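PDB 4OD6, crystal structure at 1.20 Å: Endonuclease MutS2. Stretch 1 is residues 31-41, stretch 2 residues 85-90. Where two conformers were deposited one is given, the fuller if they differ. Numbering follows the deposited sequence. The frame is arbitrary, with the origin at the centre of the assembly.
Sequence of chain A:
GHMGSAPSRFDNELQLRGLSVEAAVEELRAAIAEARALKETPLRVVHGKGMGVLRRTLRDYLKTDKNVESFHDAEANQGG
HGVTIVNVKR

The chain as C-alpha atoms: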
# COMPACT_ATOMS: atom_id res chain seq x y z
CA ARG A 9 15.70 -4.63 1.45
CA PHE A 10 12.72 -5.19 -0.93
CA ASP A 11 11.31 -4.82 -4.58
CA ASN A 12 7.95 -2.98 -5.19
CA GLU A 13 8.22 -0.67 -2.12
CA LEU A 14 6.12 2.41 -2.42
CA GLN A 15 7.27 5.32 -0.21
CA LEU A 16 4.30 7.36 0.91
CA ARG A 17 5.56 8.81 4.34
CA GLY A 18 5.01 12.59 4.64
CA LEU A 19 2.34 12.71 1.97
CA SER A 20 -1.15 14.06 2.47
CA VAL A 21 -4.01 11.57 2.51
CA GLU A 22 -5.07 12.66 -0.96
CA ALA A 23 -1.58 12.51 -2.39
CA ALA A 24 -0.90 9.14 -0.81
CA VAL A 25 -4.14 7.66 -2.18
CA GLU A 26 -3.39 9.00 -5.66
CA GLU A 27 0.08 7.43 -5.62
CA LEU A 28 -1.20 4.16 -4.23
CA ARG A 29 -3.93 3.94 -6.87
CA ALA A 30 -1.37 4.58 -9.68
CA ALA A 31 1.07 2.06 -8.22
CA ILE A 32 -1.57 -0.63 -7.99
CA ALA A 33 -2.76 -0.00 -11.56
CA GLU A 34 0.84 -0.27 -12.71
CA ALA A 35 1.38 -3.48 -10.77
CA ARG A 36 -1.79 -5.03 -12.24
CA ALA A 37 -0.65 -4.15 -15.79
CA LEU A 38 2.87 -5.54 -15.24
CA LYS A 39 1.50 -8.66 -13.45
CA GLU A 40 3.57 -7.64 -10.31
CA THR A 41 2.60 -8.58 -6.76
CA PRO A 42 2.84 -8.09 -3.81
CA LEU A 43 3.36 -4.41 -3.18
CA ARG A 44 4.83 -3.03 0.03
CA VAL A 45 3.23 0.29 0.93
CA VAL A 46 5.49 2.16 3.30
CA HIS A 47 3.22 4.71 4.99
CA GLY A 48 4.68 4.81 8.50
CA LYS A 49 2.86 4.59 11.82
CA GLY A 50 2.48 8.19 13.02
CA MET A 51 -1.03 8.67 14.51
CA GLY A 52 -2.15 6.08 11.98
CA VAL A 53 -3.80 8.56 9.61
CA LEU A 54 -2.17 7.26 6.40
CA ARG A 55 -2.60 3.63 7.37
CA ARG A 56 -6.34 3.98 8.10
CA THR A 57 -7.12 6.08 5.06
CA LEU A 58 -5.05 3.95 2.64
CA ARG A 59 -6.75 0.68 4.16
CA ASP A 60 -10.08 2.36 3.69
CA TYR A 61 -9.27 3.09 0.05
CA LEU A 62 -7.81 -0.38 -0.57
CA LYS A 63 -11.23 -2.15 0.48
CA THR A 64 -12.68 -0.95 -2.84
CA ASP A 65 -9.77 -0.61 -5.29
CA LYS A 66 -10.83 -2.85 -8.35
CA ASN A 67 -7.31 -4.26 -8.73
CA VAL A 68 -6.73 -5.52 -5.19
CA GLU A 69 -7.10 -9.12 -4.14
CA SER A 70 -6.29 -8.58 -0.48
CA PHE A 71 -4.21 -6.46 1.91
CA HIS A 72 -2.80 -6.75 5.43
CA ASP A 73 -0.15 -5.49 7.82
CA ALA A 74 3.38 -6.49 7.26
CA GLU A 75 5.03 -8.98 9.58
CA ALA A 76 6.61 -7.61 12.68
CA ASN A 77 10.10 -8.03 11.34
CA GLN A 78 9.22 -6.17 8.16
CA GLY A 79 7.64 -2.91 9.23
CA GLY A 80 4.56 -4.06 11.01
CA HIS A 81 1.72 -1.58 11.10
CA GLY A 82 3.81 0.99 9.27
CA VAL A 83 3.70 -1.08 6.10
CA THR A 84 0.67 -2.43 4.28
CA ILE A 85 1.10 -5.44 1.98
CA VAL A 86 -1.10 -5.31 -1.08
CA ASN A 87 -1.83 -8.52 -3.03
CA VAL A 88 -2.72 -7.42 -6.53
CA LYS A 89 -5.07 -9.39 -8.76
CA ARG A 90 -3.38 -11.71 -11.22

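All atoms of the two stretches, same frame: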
# COMPACT_ATOMS: atom_id res chain seq x y z
N ALA A 31 0.14 3.17 -8.41
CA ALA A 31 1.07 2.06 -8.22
C ALA A 31 0.38 0.74 -8.40
O ALA A 31 0.96 -0.18 -8.93
CB ALA A 31 1.75 2.15 -6.86
N ILE A 32 -0.82 0.61 -7.87
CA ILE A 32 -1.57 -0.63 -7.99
C ILE A 32 -1.96 -0.88 -9.43
O ILE A 32 -1.85 -1.98 -9.90
CB ILE A 32 -2.81 -0.62 -7.07
CG1 ILE A 32 -2.36 -0.64 -5.62
CG2 ILE A 32 -3.74 -1.79 -7.38
CD1 ILE A 32 -3.48 -0.43 -4.62
N ALA A 33 -2.37 0.15 -10.14
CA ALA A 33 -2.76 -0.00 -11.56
C ALA A 33 -1.53 -0.46 -12.35
O ALA A 33 -1.61 -1.30 -13.21
CB ALA A 33 -3.31 1.32 -12.11
N GLU A 34 -0.39 0.11 -12.04
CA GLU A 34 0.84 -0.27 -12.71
C GLU A 34 1.18 -1.71 -12.43
O GLU A 34 1.48 -2.46 -13.33
CB GLU A 34 2.00 0.65 -12.27
CG GLU A 34 3.37 0.27 -12.81
CD GLU A 34 4.49 1.01 -12.10
OE1 GLU A 34 4.87 0.61 -11.02
OE2 GLU A 34 4.97 1.98 -12.65
N ALA A 35 1.09 -2.11 -11.16
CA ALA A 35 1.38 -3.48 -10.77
C ALA A 35 0.45 -4.50 -11.46
O ALA A 35 0.91 -5.56 -11.87
CB ALA A 35 1.31 -3.64 -9.25
N ARG A 36 -0.83 -4.16 -11.58
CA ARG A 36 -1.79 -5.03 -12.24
C ARG A 36 -1.37 -5.18 -13.70
O ARG A 36 -1.33 -6.28 -14.22
CB ARG A 36 -3.20 -4.44 -12.15
CG ARG A 36 -4.35 -5.24 -12.80
CD ARG A 36 -4.92 -6.22 -11.80
NE ARG A 36 -5.75 -7.28 -12.39
CZ ARG A 36 -7.07 -7.22 -12.53
NH1 ARG A 36 -7.74 -6.14 -12.23
NH2 ARG A 36 -7.70 -8.25 -13.06
N ALA A 37 -1.03 -4.09 -14.37
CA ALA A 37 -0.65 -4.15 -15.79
C ALA A 37 0.63 -4.95 -16.03
O ALA A 37 0.74 -5.64 -17.02
CB ALA A 37 -0.55 -2.76 -16.38
N LEU A 38 1.59 -4.83 -15.13
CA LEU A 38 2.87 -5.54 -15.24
C LEU A 38 2.84 -6.92 -14.57
O LEU A 38 3.85 -7.60 -14.57
CB LEU A 38 3.97 -4.66 -14.65
CG LEU A 38 4.12 -3.24 -15.24
CD1 LEU A 38 5.30 -2.56 -14.57
CD2 LEU A 38 4.35 -3.31 -16.75
N LYS A 39 1.68 -7.35 -14.05
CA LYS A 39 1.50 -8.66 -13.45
C LYS A 39 2.54 -8.73 -12.21
O LYS A 39 3.22 -9.75 -12.07
CB LYS A 39 1.63 -9.79 -14.45
CG LYS A 39 0.50 -9.70 -15.45
CD LYS A 39 0.55 -10.84 -16.44
CE LYS A 39 -0.65 -10.87 -17.41
NZ LYS A 39 -0.74 -9.66 -18.25
N GLU A 40 2.65 -7.66 -11.43
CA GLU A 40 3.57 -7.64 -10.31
C GLU A 40 2.80 -7.61 -9.01
O GLU A 40 1.72 -7.02 -8.93
CB GLU A 40 4.49 -6.42 -10.40
CG GLU A 40 5.59 -6.58 -11.43
CD GLU A 40 6.46 -5.35 -11.56
OE1 GLU A 40 6.24 -4.38 -10.80
OE2 GLU A 40 7.37 -5.35 -12.41
N THR A 41 3.14 -8.54 -8.12
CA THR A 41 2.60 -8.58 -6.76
C THR A 41 3.56 -9.36 -5.86
O THR A 41 4.29 -10.21 -6.36
CB THR A 41 1.22 -9.26 -6.76
OG1 THR A 41 0.59 -9.09 -5.49
CG2 THR A 41 1.35 -10.75 -7.06
N ILE A 85 0.85 -4.53 3.09
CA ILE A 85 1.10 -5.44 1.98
C ILE A 85 -0.15 -5.49 1.13
O ILE A 85 -1.24 -5.73 1.66
CB ILE A 85 1.40 -6.88 2.48
CG1 ILE A 85 2.56 -6.87 3.50
CG2 ILE A 85 1.75 -7.82 1.35
CD1 ILE A 85 3.83 -6.31 2.95
N VAL A 86 0.02 -5.26 -0.15
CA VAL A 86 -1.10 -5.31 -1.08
C VAL A 86 -0.86 -6.46 -2.06
O VAL A 86 0.11 -6.48 -2.80
CB VAL A 86 -1.26 -3.97 -1.83
CG1 VAL A 86 -2.42 -4.05 -2.81
CG2 VAL A 86 -1.48 -2.80 -0.84
N ASN A 87 -1.78 -7.42 -2.05
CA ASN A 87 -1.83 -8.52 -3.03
C ASN A 87 -2.72 -8.08 -4.16
O ASN A 87 -3.88 -7.80 -3.98
CB ASN A 87 -2.35 -9.78 -2.37
CG ASN A 87 -1.47 -10.19 -1.21
OD1 ASN A 87 -0.29 -10.40 -1.38
ND2 ASN A 87 -2.05 -10.24 -0.01
N VAL A 88 -2.11 -7.96 -5.33
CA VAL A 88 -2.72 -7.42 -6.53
C VAL A 88 -3.26 -8.56 -7.39
O VAL A 88 -2.64 -9.60 -7.53
CB VAL A 88 -1.69 -6.58 -7.33
CG1 VAL A 88 -2.30 -6.05 -8.62
CG2 VAL A 88 -1.16 -5.45 -6.49
N LYS A 89 -4.42 -8.35 -7.97
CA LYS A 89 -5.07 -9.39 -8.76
C LYS A 89 -4.18 -9.80 -9.91
O LYS A 89 -3.56 -8.98 -10.53
CB LYS A 89 -6.40 -8.87 -9.30
CG LYS A 89 -7.49 -8.75 -8.27
CD LYS A 89 -8.77 -8.25 -8.92
CE LYS A 89 -9.92 -8.11 -7.97
NZ LYS A 89 -11.07 -7.47 -8.66
N ARG A 90 -4.15 -11.11 -10.13
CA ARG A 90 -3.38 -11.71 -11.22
C ARG A 90 -4.33 -12.02 -12.36
O ARG A 90 -5.46 -12.41 -12.12
CB ARG A 90 -2.68 -12.99 -10.75
O HOH W 1 -1.94 -8.88 -12.68
O HOH W 2 -0.33 -8.76 -10.45
O HOH W 3 0.45 -11.28 -3.84

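Stretch 1 carries the last turns of a helix that begins earlier in the chain, followed by a short loop. Stretch 2 is the end of a strand, residues 85-88, and the two residues after it. Helix and strand run in roughly the same direction, with 41° between their axes and a closest approach of 9.3 Å.

The helix stops in a Schellman motif. Lys 39 has positive phi (60°), which turns the chain out of the helix. Two bonds reach back into the last turn: Lys 39 N to Arg 36 O at 3.2 Å, and Glu 40 N to Ala 35 O at 2.8 Å. The chain then extends and brings Thr 41 beside the strand, its CA 5.4 Å from the CA of Val 88.

Val 88 is the centre of the contact. Its CB points toward stretch 1 and it has the largest area covered there. Its CG2 lies 4.1 Å from Ala 35 CB, an apolar contact. Its CG1 rests against the helix at Arg 36, 3.8 Å from Arg 36 CA. Glu 40 O closes in on Val 88 CB at 3.8 Å. One turn before Arg 36, Ile 32 reaches Val 86, with Ile 32 CD1 4.2 Å from Val 86 CG1. Val 86 and Val 88 both point toward the helix, while Asn 87 between them points away, as expected in a strand.

The direct hydrogen bond between the stretches is made by Thr 41. Val 88 N donates to Thr 41 OG1 at 2.9 Å, and the N-H...O angle of 172° is nearly straight. The threonine side chain thus satisfies a backbone amide of the strand. The same OG1 lies 2.7 Å from the oxygen of water 3. This water donates to Asn 87 OD1, also at 2.7 Å between the oxygens, so Asn 87 is linked to Thr 41 although its CB points away.

Arg 36 covers the end of the contact. The CA-to-CB bond of Arg 36 points sideways to stretch 2, but the end of the side chain comes nearer. Lys 89 CB lies over one face of the guanidinium, 3.5 Å from Arg 36 NE. Water 1 lies between two backbone carbonyls, 3.1 Å from Arg 36 O and 2.7 Å from Lys 89 O. Water 2 lies similarly between Glu 40 O, at 3.1 Å, and Lys 89 O, at 3.2 Å.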